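Local coordinates for protein ethylbenzene dehydrogenase beta-subunit (Aromatoleum aromaticum, PDB 2IVF) that holds three SF4 clusters and one fe3-s4 cluster as the ferredoxin-type iron-sulfur subunit of a three-chain enzyme assembly, and probably relays electrons through them, at residues B[222-227]-B[235-240]; B[248-251]-B[255-258]; B[314-319]-B[326-331]. One frame throughout, in Å; residues are numbered along the deposited sequence.

Contact 1: residues B[222-227]-B[235-240]; sequences IANACN and RAFGYL. With SF4 (iron/sulfur cluster), chain U; SF4 (iron/sulfur cluster), chain T.
R235 NH1 donates to N227 OD1 at 2.9 Å with an N-H...O angle of 153°, and the two flat groups stand almost perpendicular, their planes 80° apart. The arginine chain bends at chi2, which brings the rest of its guanidinium round to the cluster SF4 chain T: NE lies 3.3 Å from S4 of that cluster, with the sulfur in the guanidinium plane at its edge, while NH2 also bonds to N54 OD1. Over one face of the same group sits C226 O, 3.6 Å above the centre; this buried carbonyl has no hydrogen-bonding partner in the model. C226 SG itself binds FE3 of SF4 chain U at 2.3 Å. In this ferredoxin-type dicluster domain, the short helix 225-228 thus brings a cluster ligand against strand 235-239, an outermost strand of its sheet within this chain, and R235 lies between the two clusters. A chi1 of -178°, which sets CG of F237 opposite the backbone N, presents a ring face to N224, whose OD1 lies 3.4 Å above the ring centre. N227 ND2 makes a weak bond to that OD1 at 2.9 Å and a further one to T21 OG1, while N224 ND2 comes within 3.3 Å of S2 of SF4 chain U.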
loop_
_atom_site.group_PDB
_atom_site.type_symbol
_atom_site.label_atom_id
_atom_site.label_comp_id
_atom_site.label_asym_id
_atom_site.label_seq_id
_atom_site.Cartn_x
_atom_site.Cartn_y
_atom_site.Cartn_z
ATOM N N ILE B 222 7.098 26.738 -1.119
ATOM C CA ILE B 222 6.807 25.312 -1.417
ATOM C C ILE B 222 6.015 24.751 -0.226
ATOM O O ILE B 222 6.438 24.878 0.911
ATOM C CB ILE B 222 8.068 24.456 -1.558
ATOM C CG1 ILE B 222 9.063 25.042 -2.587
ATOM C CG2 ILE B 222 7.690 23.023 -1.934
ATOM C CD1 ILE B 222 10.453 24.352 -2.538
ATOM N N ALA B 223 4.857 24.171 -0.495
ATOM C CA ALA B 223 4.001 23.622 0.571
ATOM C C ALA B 223 4.770 22.563 1.362
ATOM O O ALA B 223 5.655 21.901 0.815
ATOM C CB ALA B 223 2.728 23.020 -0.073
ATOM N N ASN B 224 4.444 22.414 2.631
ATOM C CA ASN B 224 5.042 21.358 3.438
ATOM C C ASN B 224 4.715 20.003 2.866
ATOM O O ASN B 224 3.654 19.813 2.279
ATOM C CB ASN B 224 4.591 21.485 4.871
ATOM C CG ASN B 224 3.089 21.429 5.015
ATOM O OD1 ASN B 224 2.379 22.142 4.328
ATOM N ND2 ASN B 224 2.606 20.606 5.944
ATOM N N ALA B 225 5.627 19.052 3.038
ATOM C CA ALA B 225 5.611 17.809 2.274
ATOM C C ALA B 225 4.397 16.921 2.628
ATOM O O ALA B 225 3.811 16.228 1.760
ATOM C CB ALA B 225 6.932 17.048 2.514
ATOM N N CYS B 226 4.043 16.878 3.902
ATOM C CA CYS B 226 2.950 15.984 4.327
ATOM C C CYS B 226 1.602 16.439 3.795
ATOM O O CYS B 226 0.703 15.627 3.576
ATOM C CB CYS B 226 2.973 15.779 5.842
ATOM S SG CYS B 226 2.748 17.314 6.731
ATOM N N ASN B 227 1.469 17.754 3.602
ATOM C CA ASN B 227 0.321 18.322 2.948
ATOM C C ASN B 227 0.365 18.165 1.432
ATOM O O ASN B 227 -0.621 17.806 0.829
ATOM C CB ASN B 227 0.190 19.786 3.319
ATOM C CG ASN B 227 -0.337 19.995 4.702
ATOM O OD1 ASN B 227 -0.935 19.081 5.312
ATOM N ND2 ASN B 227 -0.197 21.233 5.199
ATOM N N ARG B 235 -5.653 17.496 2.629
ATOM C CA ARG B 235 -4.909 18.482 3.368
ATOM C C ARG B 235 -5.047 19.861 2.731
ATOM O O ARG B 235 -4.917 20.002 1.535
ATOM C CB ARG B 235 -3.442 18.124 3.326
ATOM C CG ARG B 235 -3.035 16.776 3.865
ATOM C CD ARG B 235 -3.198 16.726 5.299
ATOM N NE ARG B 235 -2.573 15.539 5.841
ATOM C CZ ARG B 235 -1.437 15.515 6.550
ATOM N NH1 ARG B 235 -0.743 16.603 6.802
ATOM N NH2 ARG B 235 -1.001 14.360 7.019
ATOM N N ALA B 236 -5.312 20.875 3.525
ATOM C CA ALA B 236 -5.167 22.234 3.079
ATOM C C ALA B 236 -4.234 22.973 4.017
ATOM O O ALA B 236 -4.068 22.613 5.188
ATOM C CB ALA B 236 -6.565 22.946 3.001
ATOM N N PHE B 237 -3.638 24.034 3.493
ATOM C CA PHE B 237 -2.540 24.664 4.165
ATOM C C PHE B 237 -2.587 26.146 3.860
ATOM O O PHE B 237 -2.925 26.556 2.748
ATOM C CB PHE B 237 -1.207 24.122 3.627
ATOM C CG PHE B 237 0.004 24.708 4.313
ATOM C CD1 PHE B 237 0.188 24.542 5.661
ATOM C CD2 PHE B 237 0.977 25.419 3.596
ATOM C CE1 PHE B 237 1.324 25.078 6.298
ATOM C CE2 PHE B 237 2.109 25.930 4.219
ATOM C CZ PHE B 237 2.280 25.777 5.554
ATOM N N GLY B 238 -2.213 26.948 4.841
ATOM C CA GLY B 238 -2.069 28.362 4.592
ATOM C C GLY B 238 -2.080 29.164 5.860
ATOM O O GLY B 238 -2.062 28.595 6.930
ATOM N N TYR B 239 -2.164 30.483 5.711
ATOM C CA TYR B 239 -2.257 31.401 6.848
ATOM C C TYR B 239 -3.707 31.537 7.285
ATOM O O TYR B 239 -4.595 31.815 6.478
ATOM C CB TYR B 239 -1.736 32.760 6.494
ATOM C CG TYR B 239 -0.251 32.781 6.245
ATOM C CD1 TYR B 239 0.670 32.739 7.309
ATOM C CD2 TYR B 239 0.242 32.844 4.966
ATOM C CE1 TYR B 239 2.038 32.783 7.069
ATOM C CE2 TYR B 239 1.601 32.910 4.726
ATOM C CZ TYR B 239 2.484 32.887 5.762
ATOM O OH TYR B 239 3.821 32.923 5.462
ATOM N N LEU B 240 -3.929 31.402 8.581
ATOM C CA LEU B 240 -5.275 31.446 9.116
ATOM C C LEU B 240 -5.988 32.802 8.831
ATOM O O LEU B 240 -7.226 32.841 8.701
ATOM C CB LEU B 240 -5.237 31.143 10.618
ATOM C CG LEU B 240 -6.554 31.032 11.367
ATOM C CD1 LEU B 240 -7.346 29.863 10.913
ATOM C CD2 LEU B 240 -6.291 30.923 12.831
HETATM FE FE1 SF4 U . 6.055 18.801 9.795
HETATM FE FE2 SF4 U . 7.133 16.716 8.613
HETATM FE FE3 SF4 U . 4.767 17.657 7.750
HETATM FE FE4 SF4 U . 6.987 19.081 7.214
HETATM S S1 SF4 U . 6.480 16.996 6.401
HETATM S S2 SF4 U . 5.056 19.919 8.083
HETATM S S3 SF4 U . 8.267 18.661 9.114
HETATM S S4 SF4 U . 5.244 16.681 9.825
HETATM FE FE1 SF4 T . -4.465 10.401 4.971
HETATM FE FE2 SF4 T . -1.786 10.984 5.002
HETATM FE FE3 SF4 T . -3.401 11.891 3.052
HETATM FE FE4 SF4 T . -2.797 9.257 3.047
HETATM S S1 SF4 T . -1.338 10.952 2.764
HETATM S S2 SF4 T . -4.854 10.209 2.713
HETATM S S3 SF4 T . -2.742 8.920 5.306
HETATM S S4 SF4 T . -3.513 12.436 5.300
#

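Contact 2: residues B[248-251]-B[255-258]; sequences HKLV and KVAL
L250 O receives two backbone N-H groups from the chain that follows its own helix, and these are the direct hydrogen bonds of the contact. V256 N approaches at 2.7 Å nearly in line with the carbonyl, the C=O...N angle being 172°. A257 N, at 3.3 Å, comes instead from above the carbonyl plane, 52° out of it, so the two donors occupy clearly different directions round one oxygen. K255 leaves helical geometry with positive phi (55°), in left-handed conformation, turning the chain back so that both N-H groups can reach L250 O. A CH...O contact supports the same turn, K255 CA lying 3.3 Å from V251 O.

Water supplies the next link. One molecule donates to V251 O at 2.7 Å and to A257 O at 2.5 Å, joining the last turn of the helix to the departing chain.

In the fold, helix 246-253 is the connection of a beta-alpha-beta crossover: it runs from strand 235-239 to strand 258-259, two strands that run parallel, outermost in the sheet within this chain, with 19-24 and 270-273 between them, and 255-258 is the link that leads towards the second.

The apolar contacts face that sheet and the neighbouring helices. L250 CD2 meets V256 CG2 at 3.9 Å, the branch of V256 used here being the one between its backbone N and carbonyl carbon. A257 CB touches V251 CG2 at 3.9 Å, a branch set anti to the carbonyl carbon of V251, and lies 4.2 Å from L250 CB. L250, V251 and A257 all rest on V22 of strand 19-24, whereas L250 and V256 also pack on L328 of helix 327-333, and V256 on V309 and V312 of helix 306-321.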
loop_
_atom_site.group_PDB
_atom_site.type_symbol
_atom_site.label_atom_id
_atom_site.label_comp_id
_atom_site.label_asym_id
_atom_site.label_seq_id
_atom_site.Cartn_x
_atom_site.Cartn_y
_atom_site.Cartn_z
ATOM N N HIS B 248 -8.652 29.289 5.981
ATOM C CA HIS B 248 -9.476 30.293 6.612
ATOM C C HIS B 248 -10.956 29.995 6.446
ATOM O O HIS B 248 -11.731 30.093 7.410
ATOM C CB HIS B 248 -9.219 31.665 6.033
ATOM C CG HIS B 248 -10.041 32.696 6.699
ATOM N ND1 HIS B 248 -9.626 33.333 7.842
ATOM C CD2 HIS B 248 -11.276 33.167 6.419
ATOM C CE1 HIS B 248 -10.564 34.188 8.219
ATOM N NE2 HIS B 248 -11.579 34.094 7.379
ATOM N N LYS B 249 -11.342 29.568 5.239
ATOM C CA LYS B 249 -12.759 29.300 4.920
ATOM C C LYS B 249 -13.350 28.121 5.684
ATOM O O LYS B 249 -14.508 28.150 6.100
ATOM C CB LYS B 249 -12.925 29.110 3.418
ATOM C CG LYS B 249 -12.798 30.417 2.668
ATOM C CD LYS B 249 -12.772 30.192 1.161
ATOM C CE LYS B 249 -12.433 31.498 0.391
ATOM N NZ LYS B 249 -12.197 31.157 -1.009
ATOM N N LEU B 250 -12.547 27.113 5.913
ATOM C CA LEU B 250 -12.983 25.917 6.654
ATOM C C LEU B 250 -12.949 26.063 8.158
ATOM O O LEU B 250 -13.868 25.559 8.838
ATOM C CB LEU B 250 -12.148 24.722 6.225
ATOM C CG LEU B 250 -12.276 24.330 4.744
ATOM C CD1 LEU B 250 -11.303 23.253 4.406
ATOM C CD2 LEU B 250 -13.725 23.923 4.274
ATOM N N VAL B 251 -11.955 26.803 8.677
ATOM C CA VAL B 251 -11.755 26.948 10.151
ATOM C C VAL B 251 -12.580 28.106 10.671
ATOM O O VAL B 251 -13.283 27.981 11.692
ATOM C CB VAL B 251 -10.247 27.158 10.507
ATOM C CG1 VAL B 251 -9.998 27.447 12.032
ATOM C CG2 VAL B 251 -9.390 25.975 10.082
ATOM N N LYS B 255 -16.435 27.009 9.681
ATOM C CA LYS B 255 -16.113 26.441 10.995
ATOM C C LYS B 255 -16.387 24.940 11.037
ATOM O O LYS B 255 -17.001 24.447 11.968
ATOM C CB LYS B 255 -16.878 27.150 12.111
ATOM C CG LYS B 255 -16.852 28.665 11.993
ATOM C CD LYS B 255 -17.448 29.403 13.189
ATOM C CE LYS B 255 -17.354 30.944 12.999
ATOM N NZ LYS B 255 -18.250 31.620 11.919
ATOM N N VAL B 256 -15.904 24.228 10.037
ATOM C CA VAL B 256 -16.118 22.760 9.951
ATOM C C VAL B 256 -14.853 21.990 10.263
ATOM O O VAL B 256 -14.856 20.773 10.302
ATOM C CB VAL B 256 -16.636 22.334 8.541
ATOM C CG1 VAL B 256 -18.081 22.814 8.365
ATOM C CG2 VAL B 256 -15.710 22.857 7.444
ATOM N N ALA B 257 -13.755 22.723 10.474
ATOM C CA ALA B 257 -12.470 22.133 10.745
ATOM C C ALA B 257 -12.168 22.469 12.227
ATOM O O ALA B 257 -12.121 23.643 12.616
ATOM C CB ALA B 257 -11.414 22.673 9.787
ATOM N N LEU B 258 -12.081 21.432 13.050
ATOM C CA LEU B 258 -12.006 21.543 14.492
ATOM C C LEU B 258 -10.676 21.086 15.068
ATOM O O LEU B 258 -10.063 20.152 14.592
ATOM C CB LEU B 258 -13.113 20.703 15.141
ATOM C CG LEU B 258 -14.526 20.986 14.673
ATOM C CD1 LEU B 258 -15.480 19.940 15.230
ATOM C CD2 LEU B 258 -14.982 22.439 14.996
HETATM O O HOH W 1 -13.320 25.766 13.247
#

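Contact 3: residues B[314-319]-B[326-331]; sequences HTEREN and SELMDL. With PO4 (phosphate ion), chain P.
E316 and S326 are the closest-spaced pair, their CA atoms 5.9 Å apart where helix 314-319 passes the start of helix 327-331. The axes of these short segments approach to 8.8 Å and cross at -94°, essentially at right angles, so the contact gathers round the crossing.

There S326 OG works in both directions. It donates to E316 OE1 at 2.7 Å, meeting the carboxylate on its anti side and close to its plane, and accepts from M329 N at 3.1 Å with an almost straight N-H...O angle of 173°. L328 N adds a weak bond to the same OG. S326 is therefore the N-cap of its helix, and the E316 chain, bent at chi2, turns its carboxylate to this cap. N319 ND2, from the same helix as E316, adds a second grip on OE1 at 3.1 Å, arriving from above the carboxylate plane.

This is an orthogonal pair of consecutive helices, 306-321 and 327-333, joined by a short connection. Carbon atoms meet beside the cap: L328 CD2 touches E316 CG at 3.8 Å, the two side chains crossing at about a right angle, and M329, folded at chi2 and chi3, lays its CE against E316 CB at 3.9 Å.

Beside the crossing, R317 NH1 donates to O2 of a phosphate, probably from the crystallisation liquor, at 3.0 Å; R321 binds the same ion, while the modelled H314 bond is doubtfully short. R317 also reaches the alpha-subunit: NE bonds to R272 O of that chain, and NH2 forms a salt bridge with its D293.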
loop_
_atom_site.group_PDB
_atom_site.type_symbol
_atom_site.label_atom_id
_atom_site.label_comp_id
_atom_site.label_asym_id
_atom_site.label_seq_id
_atom_site.Cartn_x
_atom_site.Cartn_y
_atom_site.Cartn_z
ATOM N N HIS B 314 -23.671 17.385 6.105
ATOM C CA HIS B 314 -24.769 16.676 5.465
ATOM C C HIS B 314 -25.646 17.634 4.719
ATOM O O HIS B 314 -26.076 17.317 3.620
ATOM C CB HIS B 314 -25.501 15.815 6.476
ATOM C CG HIS B 314 -24.708 14.614 6.896
ATOM N ND1 HIS B 314 -24.455 13.550 6.042
ATOM C CD2 HIS B 314 -24.044 14.336 8.042
ATOM C CE1 HIS B 314 -23.707 12.657 6.664
ATOM N NE2 HIS B 314 -23.431 13.115 7.876
ATOM N N THR B 315 -25.885 18.837 5.270
ATOM C CA THR B 315 -26.748 19.792 4.607
ATOM C C THR B 315 -26.100 20.231 3.292
ATOM O O THR B 315 -26.739 20.270 2.224
ATOM C CB THR B 315 -27.019 20.999 5.498
ATOM O OG1 THR B 315 -27.741 20.521 6.623
ATOM C CG2 THR B 315 -27.891 22.036 4.814
ATOM N N GLU B 316 -24.827 20.553 3.372
ATOM C CA GLU B 316 -24.125 21.114 2.220
ATOM C C GLU B 316 -24.003 20.065 1.142
ATOM O O GLU B 316 -24.133 20.363 -0.054
ATOM C CB GLU B 316 -22.777 21.650 2.637
ATOM C CG GLU B 316 -22.882 22.979 3.413
ATOM C CD GLU B 316 -23.754 24.011 2.727
ATOM O OE1 GLU B 316 -23.659 24.165 1.508
ATOM O OE2 GLU B 316 -24.547 24.687 3.415
ATOM N N ARG B 317 -23.754 18.840 1.553
ATOM C CA ARG B 317 -23.714 17.751 0.616
ATOM C C ARG B 317 -25.061 17.605 -0.092
ATOM O O ARG B 317 -25.116 17.443 -1.298
ATOM C CB ARG B 317 -23.345 16.498 1.359
ATOM C CG ARG B 317 -23.283 15.313 0.501
ATOM C CD ARG B 317 -22.740 14.129 1.275
ATOM N NE ARG B 317 -22.782 12.957 0.424
ATOM C CZ ARG B 317 -22.994 11.727 0.858
ATOM N NH1 ARG B 317 -23.297 11.484 2.133
ATOM N NH2 ARG B 317 -22.954 10.743 -0.019
ATOM N N GLU B 318 -26.156 17.720 0.647
ATOM C CA GLU B 318 -27.472 17.744 0.041
ATOM C C GLU B 318 -27.693 18.931 -0.899
ATOM O O GLU B 318 -28.305 18.772 -1.952
ATOM C CB GLU B 318 -28.574 17.716 1.099
ATOM C CG GLU B 318 -29.959 17.828 0.507
ATOM C CD GLU B 318 -30.318 16.749 -0.498
ATOM O OE1 GLU B 318 -29.786 15.617 -0.408
ATOM O OE2 GLU B 318 -31.174 17.047 -1.375
ATOM N N ASN B 319 -27.191 20.103 -0.537
ATOM C CA ASN B 319 -27.266 21.259 -1.442
ATOM C C ASN B 319 -26.612 20.929 -2.788
ATOM O O ASN B 319 -27.141 21.277 -3.841
ATOM C CB ASN B 319 -26.591 22.471 -0.815
ATOM C CG ASN B 319 -27.384 23.056 0.333
ATOM O OD1 ASN B 319 -28.617 22.935 0.407
ATOM N ND2 ASN B 319 -26.684 23.736 1.223
ATOM N N SER B 326 -22.618 24.347 -3.419
ATOM C CA SER B 326 -22.158 24.571 -2.073
ATOM C C SER B 326 -20.717 24.994 -2.098
ATOM O O SER B 326 -19.863 24.249 -2.554
ATOM C CB SER B 326 -22.313 23.295 -1.227
ATOM O OG SER B 326 -21.618 23.421 -0.012
ATOM N N GLU B 327 -20.419 26.181 -1.606
ATOM C CA GLU B 327 -19.013 26.565 -1.439
ATOM C C GLU B 327 -18.259 25.573 -0.612
ATOM O O GLU B 327 -17.075 25.290 -0.875
ATOM C CB GLU B 327 -18.885 27.942 -0.809
ATOM C CG GLU B 327 -17.438 28.329 -0.554
ATOM C CD GLU B 327 -17.275 29.619 0.235
ATOM O OE1 GLU B 327 -18.042 29.853 1.176
ATOM O OE2 GLU B 327 -16.347 30.392 -0.106
ATOM N N LEU B 328 -18.933 25.000 0.387
ATOM C CA LEU B 328 -18.261 24.131 1.313
ATOM C C LEU B 328 -17.836 22.892 0.598
ATOM O O LEU B 328 -16.695 22.468 0.715
ATOM C CB LEU B 328 -19.135 23.740 2.517
ATOM C CG LEU B 328 -18.440 22.765 3.478
ATOM C CD1 LEU B 328 -17.111 23.341 4.075
ATOM C CD2 LEU B 328 -19.372 22.358 4.584
ATOM N N MET B 329 -18.749 22.290 -0.147
ATOM C CA MET B 329 -18.388 21.122 -0.908
ATOM C C MET B 329 -17.344 21.430 -1.969
ATOM O O MET B 329 -16.513 20.607 -2.224
ATOM C CB MET B 329 -19.606 20.432 -1.466
ATOM C CG MET B 329 -20.522 19.958 -0.328
ATOM S SD MET B 329 -19.829 18.516 0.525
ATOM C CE MET B 329 -19.950 18.982 2.264
ATOM N N ASP B 330 -17.393 22.611 -2.554
ATOM C CA ASP B 330 -16.395 23.002 -3.544
ATOM C C ASP B 330 -15.011 23.023 -2.902
ATOM O O ASP B 330 -14.023 22.543 -3.477
ATOM C CB ASP B 330 -16.712 24.396 -4.073
ATOM C CG ASP B 330 -17.888 24.440 -5.049
ATOM O OD1 ASP B 330 -18.313 23.420 -5.600
ATOM O OD2 ASP B 330 -18.362 25.562 -5.324
ATOM N N LEU B 331 -14.949 23.578 -1.686
ATOM C CA LEU B 331 -13.717 23.688 -0.900
ATOM C C LEU B 331 -13.202 22.321 -0.509
ATOM O O LEU B 331 -12.004 22.063 -0.569
ATOM C CB LEU B 331 -13.940 24.531 0.353
ATOM C CG LEU B 331 -14.195 26.005 0.126
ATOM C CD1 LEU B 331 -14.606 26.664 1.441
ATOM C CD2 LEU B 331 -12.940 26.646 -0.476
HETATM P P PO4 P . -26.366 13.632 3.145
HETATM O O1 PO4 P . -26.426 15.038 2.556
HETATM O O2 PO4 P . -24.943 13.405 3.671
HETATM O O3 PO4 P . -27.371 13.469 4.277
HETATM O O4 PO4 P . -26.672 12.630 2.051
#

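The three contacts follow one another along the chain and lead outward from the clusters. Contact 1 holds C226, a ligand of one SF4 cluster, and R235, in the pocket of a second. Contact 2 is centred about 15 Å away and touches it through L240, whose O lies 2.6 Å from H248 ND1, a probable hydrogen bond, and whose CD1 meets V251 CG1 at 3.8 Å; the L250 side chain is still about 13 Å from an SF4 cluster. Contact 3 lies about 13 Å from contact 2, centre to centre, joined by L328 CD1 against L250 CD2 at 3.4 Å. Contacts 1 and 3, with centres about 22 Å apart, do not touch, their nearest atoms being about 7 Å apart.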